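Long-range contacts in glyoxylate reductase (Paecilomyces sp. J18, PDB 3WNV), which reduces glyoxylate, probably to glycolate with a nicotinamide cofactor, as a fungal member of the D-isomer specific 2-hydroxyacid dehydrogenase family: residues F211-A216 and G245-E250; Q207-S212 and K232-V237. All blocks are in the same frame, centred on the assembly; numbering follows the deposited sequence.

Interaction 1: residues F211-A216 and G245-E250; sequences FSLNLA and GALIDE
L247 lies against L213 and L215, bringing the loop after strand 237-241 onto the C-terminal end of strand 210-213. Strands 210-213 and 237-241 are neighbours in the Rossmann-type parallel sheet of the NAD-binding domain, and the loop follows the second of them. L213 and L247 run past each other in opposite directions: CD1 of L213 reaches the root of the partner, 3.7 Å from L247 CB, and also lies 3.8 Å from L247 CD1. With chi1 at 44°, CG of L213 is held between its own backbone N and carbonyl carbon, and the two methyls divide their work. CD1 serves L247, while L213 CD2 meets I248 CD1 more loosely at 4.2 Å. L215 contributes its beta carbon instead of its tip, L215 CB standing 3.9 Å from L247 CD2. The fork of L247 faces two backbone oxygens, L247 CD1 3.6 Å from L215 O and L247 CD2 near A216 O; these are van der Waals contacts, and T221 OG1 hydrogen-bonds to A216 O.

Further out, L213 and I248 both rest on N241 of the neighbouring strand, and L215 packs on L160. N214 turns away from the loop, its ND2 hydrogen-bonded to the carbonyl of G161, the first glycine of a GxGxxG pattern; this places the contact beside the turn that probably holds the cofactor diphosphate, as in related dehydrogenases. D249 is N-cap of helix 250-259 through OD1 and A252 N. The 3-10 turn that presents L247 is closed by I248 N, 3.1 Å from G245 O.

Interaction 2: residues Q207-S212 and K232-V237; sequences QSDVFS and KMKDGV
M233 meets F211 first, crossing it at about a right angle just beyond helix 227-232. Its extended chain sets M233 CE 4.0 Å from the centroid of the F211 ring and 10° off the normal, a CH-pi contact squarely over one face. SD stands farther off and obliquely, which makes the pair a Met-aromatic contact as well. The ring is available there because F211 CG is anti to its backbone N (chi1 -177°), and L204 and L205 of helix 201-207 also pack on it.

K234 follows, its extended side chain crossing the short link from helix 201-207 to strand 210-213. K234 CD passes 3.5 Å from S208 O, and CE runs near Q207 O. K234 NZ then closes a salt bridge to D209 OD1 at 2.6 Å, meeting the oxygen on its syn side but 24° out of the carboxylate plane. The other oxygen, OD2, is occupied by the backbone N of T156, so the carboxylate is held at both ends. An alanine at K234 would probably leave D209 OD1 without its charged mate and uncover the carbonyls of Q207 and S208. The backbone joins in too, K234 N donating to a water, 3.0 Å away, that also bridges to S208 O.

G236 occupies the third position of a type II turn from K234 to V237, where a side chain would jam against the carbonyl O of D235. Its own O shares a second water with D209 O, which lies 2.7 Å from that water. V237 ends the segment with V237 CG2 4.1 Å from F211 CB. Entry into strand 237-241 here completes a beta-alpha-beta crossover of the Rossmann fold, with parallel strands 210-213 and 237-241 as neighbours.

How the interactions relate
Interactions 1 and 2 sit at opposite ends of strand 210-213, their centres about 14 Å apart, and share F211 and S212. Both join this strand to loops flanking strand 237-241: K232-V237 leads into that strand, and G245-E250 follows it. Interaction 1 lies nearer the centre of the chain, about 10 Å against about 22 Å between centres, and rests on leucine and isoleucine branches, with van der Waals contact to two carbonyl oxygens. Interaction 2, partly buried, mixes an aromatic-methionine interior with a salt bridge between two partly exposed side chains and two water bridges between backbone atoms. F211 takes part directly only in interaction 2, whereas L213, two residues on, faces the loop of interaction 1.

Interaction 1: residues F211-A216 and G245-E250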
ATOM      1  N   PHE A 211       4.715 -15.252  -7.576  1.00 10.05           N
ATOM      2  CA  PHE A 211       3.352 -14.973  -7.106  1.00 11.24           C
ATOM      3  C   PHE A 211       3.315 -13.621  -6.427  1.00  9.75           C
ATOM      4  O   PHE A 211       3.985 -13.416  -5.418  1.00 10.50           O
ATOM      5  CB  PHE A 211       2.919 -16.085  -6.136  1.00 11.35           C
ATOM      6  CG  PHE A 211       1.510 -15.945  -5.643  1.00 11.71           C
ATOM      7  CD1 PHE A 211       1.200 -15.076  -4.591  1.00 12.32           C
ATOM      8  CD2 PHE A 211       0.480 -16.680  -6.270  1.00 14.24           C
ATOM      9  CE1 PHE A 211      -0.138 -14.937  -4.150  1.00 17.02           C
ATOM     10  CE2 PHE A 211      -0.828 -16.563  -5.822  1.00 15.86           C
ATOM     11  CZ  PHE A 211      -1.135 -15.683  -4.758  1.00 16.39           C
ATOM     12  N   SER A 212       2.480 -12.708  -6.903  1.00  6.70           N
ATOM     13  CA  SER A 212       2.456 -11.345  -6.306  1.00  5.98           C
ATOM     14  C   SER A 212       1.037 -10.917  -5.944  1.00 11.72           C
ATOM     15  O   SER A 212       0.050 -11.416  -6.509  1.00 13.91           O
ATOM     16  CB  SER A 212       3.066 -10.319  -7.260  1.00 11.58           C
ATOM     17  OG  SER A 212       2.150 -10.090  -8.332  1.00 16.41           O
ATOM     18  N   LEU A 213       0.906 -10.014  -4.978  1.00 13.73           N
ATOM     19  CA  LEU A 213      -0.446  -9.672  -4.551  1.00 15.31           C
ATOM     20  C   LEU A 213      -0.665  -8.178  -4.394  1.00 11.63           C
ATOM     21  O   LEU A 213       0.244  -7.466  -3.968  1.00 14.97           O
ATOM     22  CB  LEU A 213      -0.845 -10.430  -3.259  1.00 21.48           C
ATOM     23  CG  LEU A 213       0.040 -10.627  -2.010  1.00 20.44           C
ATOM     24  CD1 LEU A 213      -0.854 -11.301  -0.925  1.00 16.89           C
ATOM     25  CD2 LEU A 213       1.233 -11.517  -2.235  1.00 24.91           C
ATOM     26  N   ASN A 214      -1.844  -7.715  -4.806  1.00 16.49           N
ATOM     27  CA  ASN A 214      -2.263  -6.328  -4.588  1.00 19.24           C
ATOM     28  C   ASN A 214      -3.696  -6.261  -4.085  1.00 23.21           C
ATOM     29  O   ASN A 214      -4.616  -5.949  -4.836  1.00 29.74           O
ATOM     30  CB  ASN A 214      -2.150  -5.512  -5.878  1.00 23.05           C
ATOM     31  CG  ASN A 214      -0.840  -5.743  -6.612  1.00 19.13           C
ATOM     32  OD1 ASN A 214       0.247  -5.222  -6.241  1.00 20.52           O
ATOM     33  ND2 ASN A 214      -0.923  -6.520  -7.672  1.00 20.23           N
ATOM     34  N   LEU A 215      -3.896  -6.593  -2.818  1.00 18.37           N
ATOM     35  CA  LEU A 215      -5.215  -6.527  -2.212  1.00 17.71           C
ATOM     36  C   LEU A 215      -5.203  -5.475  -1.140  1.00 18.55           C
ATOM     37  O   LEU A 215      -4.175  -5.241  -0.477  1.00 17.67           O
ATOM     38  CB  LEU A 215      -5.580  -7.870  -1.543  1.00 13.81           C
ATOM     39  CG  LEU A 215      -5.662  -9.041  -2.481  1.00 17.58           C
ATOM     40  CD1 LEU A 215      -5.949 -10.288  -1.688  1.00 18.07           C
ATOM     41  CD2 LEU A 215      -6.813  -8.781  -3.481  1.00 18.59           C
ATOM     42  N   ALA A 216      -6.364  -4.866  -0.943  1.00 15.21           N
ATOM     43  CA  ALA A 216      -6.630  -4.047   0.211  1.00 18.68           C
ATOM     44  C   ALA A 216      -6.648  -4.973   1.408  1.00 20.42           C
ATOM     45  O   ALA A 216      -7.124  -6.112   1.331  1.00 17.45           O
ATOM     46  CB  ALA A 216      -7.960  -3.371   0.052  1.00 22.89           C
ATOM     47  N   GLY A 245       1.623  -6.265   4.463  1.00 10.10           N
ATOM     48  CA  GLY A 245       2.321  -7.491   4.824  1.00  9.52           C
ATOM     49  C   GLY A 245       1.381  -8.486   5.481  1.00 12.72           C
ATOM     50  O   GLY A 245       1.604  -9.686   5.401  1.00 12.25           O
ATOM     51  N   ALA A 246       0.303  -7.992   6.084  1.00 12.50           N
ATOM     52  CA  ALA A 246      -0.582  -8.861   6.842  1.00 10.52           C
ATOM     53  C   ALA A 246      -1.496  -9.687   5.953  1.00 11.31           C
ATOM     54  O   ALA A 246      -2.264 -10.537   6.451  1.00 11.18           O
ATOM     55  CB  ALA A 246      -1.418  -8.067   7.896  1.00 11.97           C
ATOM     56  N   LEU A 247      -1.377  -9.512   4.642  1.00 14.15           N
ATOM     57  CA  LEU A 247      -2.062 -10.381   3.685  1.00 11.47           C
ATOM     58  C   LEU A 247      -1.462 -11.773   3.711  1.00 11.26           C
ATOM     59  O   LEU A 247      -2.086 -12.746   3.264  1.00 11.32           O
ATOM     60  CB  LEU A 247      -1.940  -9.834   2.256  1.00 12.52           C
ATOM     61  CG  LEU A 247      -2.598  -8.475   1.969  1.00 11.07           C
ATOM     62  CD1 LEU A 247      -2.115  -8.049   0.568  1.00 11.05           C
ATOM     63  CD2 LEU A 247      -4.136  -8.548   2.027  1.00 12.99           C
ATOM     64  N   ILE A 248      -0.239 -11.874   4.229  1.00 11.16           N
ATOM     65  CA  ILE A 248       0.429 -13.155   4.319  1.00 11.27           C
ATOM     66  C   ILE A 248       0.637 -13.464   5.795  1.00 14.72           C
ATOM     67  O   ILE A 248       0.940 -12.565   6.571  1.00 13.19           O
ATOM     68  CB  ILE A 248       1.813 -13.130   3.645  1.00 13.27           C
ATOM     69  CG1 ILE A 248       1.668 -12.665   2.211  1.00 13.75           C
ATOM     70  CG2 ILE A 248       2.475 -14.540   3.783  1.00 16.75           C
ATOM     71  CD1 ILE A 248       2.984 -12.420   1.469  1.00 13.07           C
ATOM     72  N   ASP A 249       0.404 -14.728   6.164  1.00 13.28           N
ATOM     73  CA  ASP A 249       0.738 -15.267   7.475  1.00 15.35           C
ATOM     74  C   ASP A 249       2.269 -15.372   7.502  1.00 13.71           C
ATOM     75  O   ASP A 249       2.849 -16.339   6.990  1.00 14.20           O
ATOM     76  CB  ASP A 249       0.078 -16.656   7.637  1.00 12.69           C
ATOM     77  CG  ASP A 249       0.381 -17.293   8.980  1.00 22.04           C
ATOM     78  OD1 ASP A 249       1.321 -16.838   9.646  1.00 17.66           O
ATOM     79  OD2 ASP A 249      -0.319 -18.257   9.386  1.00 23.74           O
ATOM     80  N   GLU A 250       2.927 -14.345   8.040  1.00 13.75           N
ATOM     81  CA  GLU A 250       4.378 -14.229   7.869  1.00 14.56           C
ATOM     82  C   GLU A 250       5.094 -15.381   8.560  1.00 11.78           C
ATOM     83  O   GLU A 250       6.148 -15.841   8.107  1.00 15.06           O
ATOM     84  CB  GLU A 250       4.849 -12.873   8.412  1.00 13.57           C
ATOM     85  CG  GLU A 250       6.226 -12.444   7.918  1.00 15.53           C
ATOM     86  CD  GLU A 250       6.451 -10.945   8.185  1.00 18.32           C
ATOM     87  OE1 GLU A 250       5.709 -10.153   7.564  1.00 16.76           O
ATOM     88  OE2 GLU A 250       7.322 -10.551   9.028  1.00 18.41           O
TER

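Interaction 2: residues Q207-S212 and K232-V237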
ATOM      1  N   GLN A 207      -0.098 -22.329 -10.725  1.00 16.94           N
ATOM      2  CA  GLN A 207       0.622 -22.017 -11.955  1.00 14.10           C
ATOM      3  C   GLN A 207       1.664 -20.907 -11.899  1.00 14.96           C
ATOM      4  O   GLN A 207       2.485 -20.788 -12.835  1.00 15.84           O
ATOM      5  CB  GLN A 207      -0.387 -21.688 -13.063  1.00 14.80           C
ATOM      6  CG  GLN A 207      -1.394 -22.787 -13.322  1.00 17.69           C
ATOM      7  CD  GLN A 207      -2.413 -22.383 -14.354  1.00 27.70           C
ATOM      8  OE1 GLN A 207      -2.167 -21.480 -15.168  1.00 30.68           O
ATOM      9  NE2 GLN A 207      -3.574 -23.038 -14.333  1.00 31.23           N
ATOM     10  N   SER A 208       1.652 -20.083 -10.848  1.00 14.17           N
ATOM     11  CA  SER A 208       2.593 -18.985 -10.758  1.00 10.79           C
ATOM     12  C   SER A 208       4.037 -19.425 -10.457  1.00 12.02           C
ATOM     13  O   SER A 208       4.295 -20.134  -9.451  1.00 13.91           O
ATOM     14  CB  SER A 208       2.170 -18.035  -9.618  1.00  9.96           C
ATOM     15  OG  SER A 208       0.857 -17.622  -9.822  1.00 15.47           O
ATOM     16  N   ASP A 209       4.990 -18.994 -11.289  1.00 13.53           N
ATOM     17  CA  ASP A 209       6.399 -19.103 -10.888  1.00 13.82           C
ATOM     18  C   ASP A 209       6.812 -18.011  -9.904  1.00 12.33           C
ATOM     19  O   ASP A 209       7.617 -18.228  -8.967  1.00 13.37           O
ATOM     20  CB  ASP A 209       7.287 -19.083 -12.124  1.00 13.34           C
ATOM     21  CG  ASP A 209       6.990 -20.251 -13.019  1.00 18.04           C
ATOM     22  OD1 ASP A 209       7.168 -21.396 -12.546  1.00 18.22           O
ATOM     23  OD2 ASP A 209       6.496 -20.050 -14.158  1.00 16.83           O
ATOM     24  N   VAL A 210       6.276 -16.823 -10.144  1.00 11.30           N
ATOM     25  CA  VAL A 210       6.411 -15.681  -9.251  1.00 15.14           C
ATOM     26  C   VAL A 210       4.983 -15.304  -8.873  1.00 17.49           C
ATOM     27  O   VAL A 210       4.119 -15.104  -9.758  1.00  9.09           O
ATOM     28  CB  VAL A 210       7.113 -14.472  -9.939  1.00  9.13           C
ATOM     29  CG1 VAL A 210       7.044 -13.219  -9.047  1.00  8.82           C
ATOM     30  CG2 VAL A 210       8.593 -14.799 -10.227  1.00 10.07           C
ATOM     31  N   PHE A 211       4.715 -15.252  -7.576  1.00 10.05           N
ATOM     32  CA  PHE A 211       3.352 -14.973  -7.106  1.00 11.24           C
ATOM     33  C   PHE A 211       3.315 -13.621  -6.427  1.00  9.75           C
ATOM     34  O   PHE A 211       3.985 -13.416  -5.418  1.00 10.50           O
ATOM     35  CB  PHE A 211       2.919 -16.085  -6.136  1.00 11.35           C
ATOM     36  CG  PHE A 211       1.510 -15.945  -5.643  1.00 11.71           C
ATOM     37  CD1 PHE A 211       1.200 -15.076  -4.591  1.00 12.32           C
ATOM     38  CD2 PHE A 211       0.480 -16.680  -6.270  1.00 14.24           C
ATOM     39  CE1 PHE A 211      -0.138 -14.937  -4.150  1.00 17.02           C
ATOM     40  CE2 PHE A 211      -0.828 -16.563  -5.822  1.00 15.86           C
ATOM     41  CZ  PHE A 211      -1.135 -15.683  -4.758  1.00 16.39           C
ATOM     42  N   SER A 212       2.480 -12.708  -6.903  1.00  6.70           N
ATOM     43  CA  SER A 212       2.456 -11.345  -6.306  1.00  5.98           C
ATOM     44  C   SER A 212       1.037 -10.917  -5.944  1.00 11.72           C
ATOM     45  O   SER A 212       0.050 -11.416  -6.509  1.00 13.91           O
ATOM     46  CB  SER A 212       3.066 -10.319  -7.260  1.00 11.58           C
ATOM     47  OG  SER A 212       2.150 -10.090  -8.332  1.00 16.41           O
ATOM     48  N   LYS A 232      -0.204 -25.150  -1.640  1.00 10.52           N
ATOM     49  CA  LYS A 232      -0.694 -25.278  -3.011  1.00 13.37           C
ATOM     50  C   LYS A 232       0.238 -24.709  -4.075  1.00 20.78           C
ATOM     51  O   LYS A 232       0.059 -25.015  -5.252  1.00 16.80           O
ATOM     52  CB  LYS A 232      -2.060 -24.617  -3.158  1.00 14.32           C
ATOM     53  CG  LYS A 232      -3.195 -25.394  -2.525  1.00 20.30           C
ATOM     54  CD  LYS A 232      -4.461 -24.532  -2.472  1.00 23.87           C
ATOM     55  CE  LYS A 232      -5.596 -25.302  -1.832  1.00 31.14           C
ATOM     56  NZ  LYS A 232      -6.834 -24.479  -1.707  1.00 28.72           N
ATOM     57  N   MET A 233       1.200 -23.869  -3.694  1.00 16.70           N
ATOM     58  CA  MET A 233       2.052 -23.231  -4.705  1.00 12.16           C
ATOM     59  C   MET A 233       3.047 -24.258  -5.292  1.00 13.96           C
ATOM     60  O   MET A 233       3.160 -25.378  -4.765  1.00 16.75           O
ATOM     61  CB  MET A 233       2.767 -22.007  -4.142  1.00 11.25           C
ATOM     62  CG  MET A 233       1.812 -20.884  -3.768  1.00 15.26           C
ATOM     63  SD  MET A 233       2.717 -19.568  -2.966  1.00 15.21           S
ATOM     64  CE  MET A 233       1.386 -18.420  -2.495  1.00 18.84           C
ATOM     65  N   LYS A 234       3.720 -23.897  -6.388  1.00 13.08           N
ATOM     66  CA  LYS A 234       4.782 -24.721  -6.996  1.00 14.60           C
ATOM     67  C   LYS A 234       5.943 -24.830  -6.037  1.00 19.44           C
ATOM     68  O   LYS A 234       6.284 -23.839  -5.414  1.00 13.69           O
ATOM     69  CB  LYS A 234       5.368 -24.004  -8.206  1.00 24.70           C
ATOM     70  CG  LYS A 234       4.511 -23.983  -9.424  1.00 29.03           C
ATOM     71  CD  LYS A 234       5.291 -23.327 -10.534  1.00 30.47           C
ATOM     72  CE  LYS A 234       4.704 -23.677 -11.861  1.00 29.20           C
ATOM     73  NZ  LYS A 234       5.807 -23.598 -12.864  1.00 32.84           N
ATOM     74  N   ASP A 235       6.592 -25.992  -5.939  1.00 17.64           N
ATOM     75  CA  ASP A 235       7.899 -26.047  -5.257  1.00 18.79           C
ATOM     76  C   ASP A 235       8.847 -25.037  -5.929  1.00 15.82           C
ATOM     77  O   ASP A 235       8.918 -24.988  -7.164  1.00 17.47           O
ATOM     78  CB  ASP A 235       8.517 -27.455  -5.370  1.00 19.65           C
ATOM     79  CG  ASP A 235       7.800 -28.488  -4.516  1.00 29.05           C
ATOM     80  OD1 ASP A 235       7.034 -28.116  -3.601  1.00 26.28           O
ATOM     81  OD2 ASP A 235       8.036 -29.691  -4.739  1.00 32.69           O
ATOM     82  N   GLY A 236       9.552 -24.216  -5.141  1.00 11.97           N
ATOM     83  CA  GLY A 236      10.442 -23.200  -5.698  1.00 11.32           C
ATOM     84  C   GLY A 236       9.780 -21.888  -6.120  1.00 13.97           C
ATOM     85  O   GLY A 236      10.405 -21.061  -6.820  1.00 12.61           O
ATOM     86  N   VAL A 237       8.532 -21.658  -5.684  1.00 15.11           N
ATOM     87  CA  VAL A 237       7.837 -20.402  -6.004  1.00 14.49           C
ATOM     88  C   VAL A 237       8.629 -19.246  -5.415  1.00 13.15           C
ATOM     89  O   VAL A 237       9.336 -19.417  -4.420  1.00 11.33           O
ATOM     90  CB  VAL A 237       6.381 -20.403  -5.408  1.00 12.28           C
ATOM     91  CG1 VAL A 237       6.414 -20.486  -3.880  1.00 13.23           C
ATOM     92  CG2 VAL A 237       5.542 -19.215  -5.914  1.00 12.11           C
TER
HETATM   93  O   HOH W   1       3.146 -21.219  -7.493  1.00 17.82           O
HETATM   94  O   HOH W   2       9.856 -19.644  -9.220  1.00 21.61           O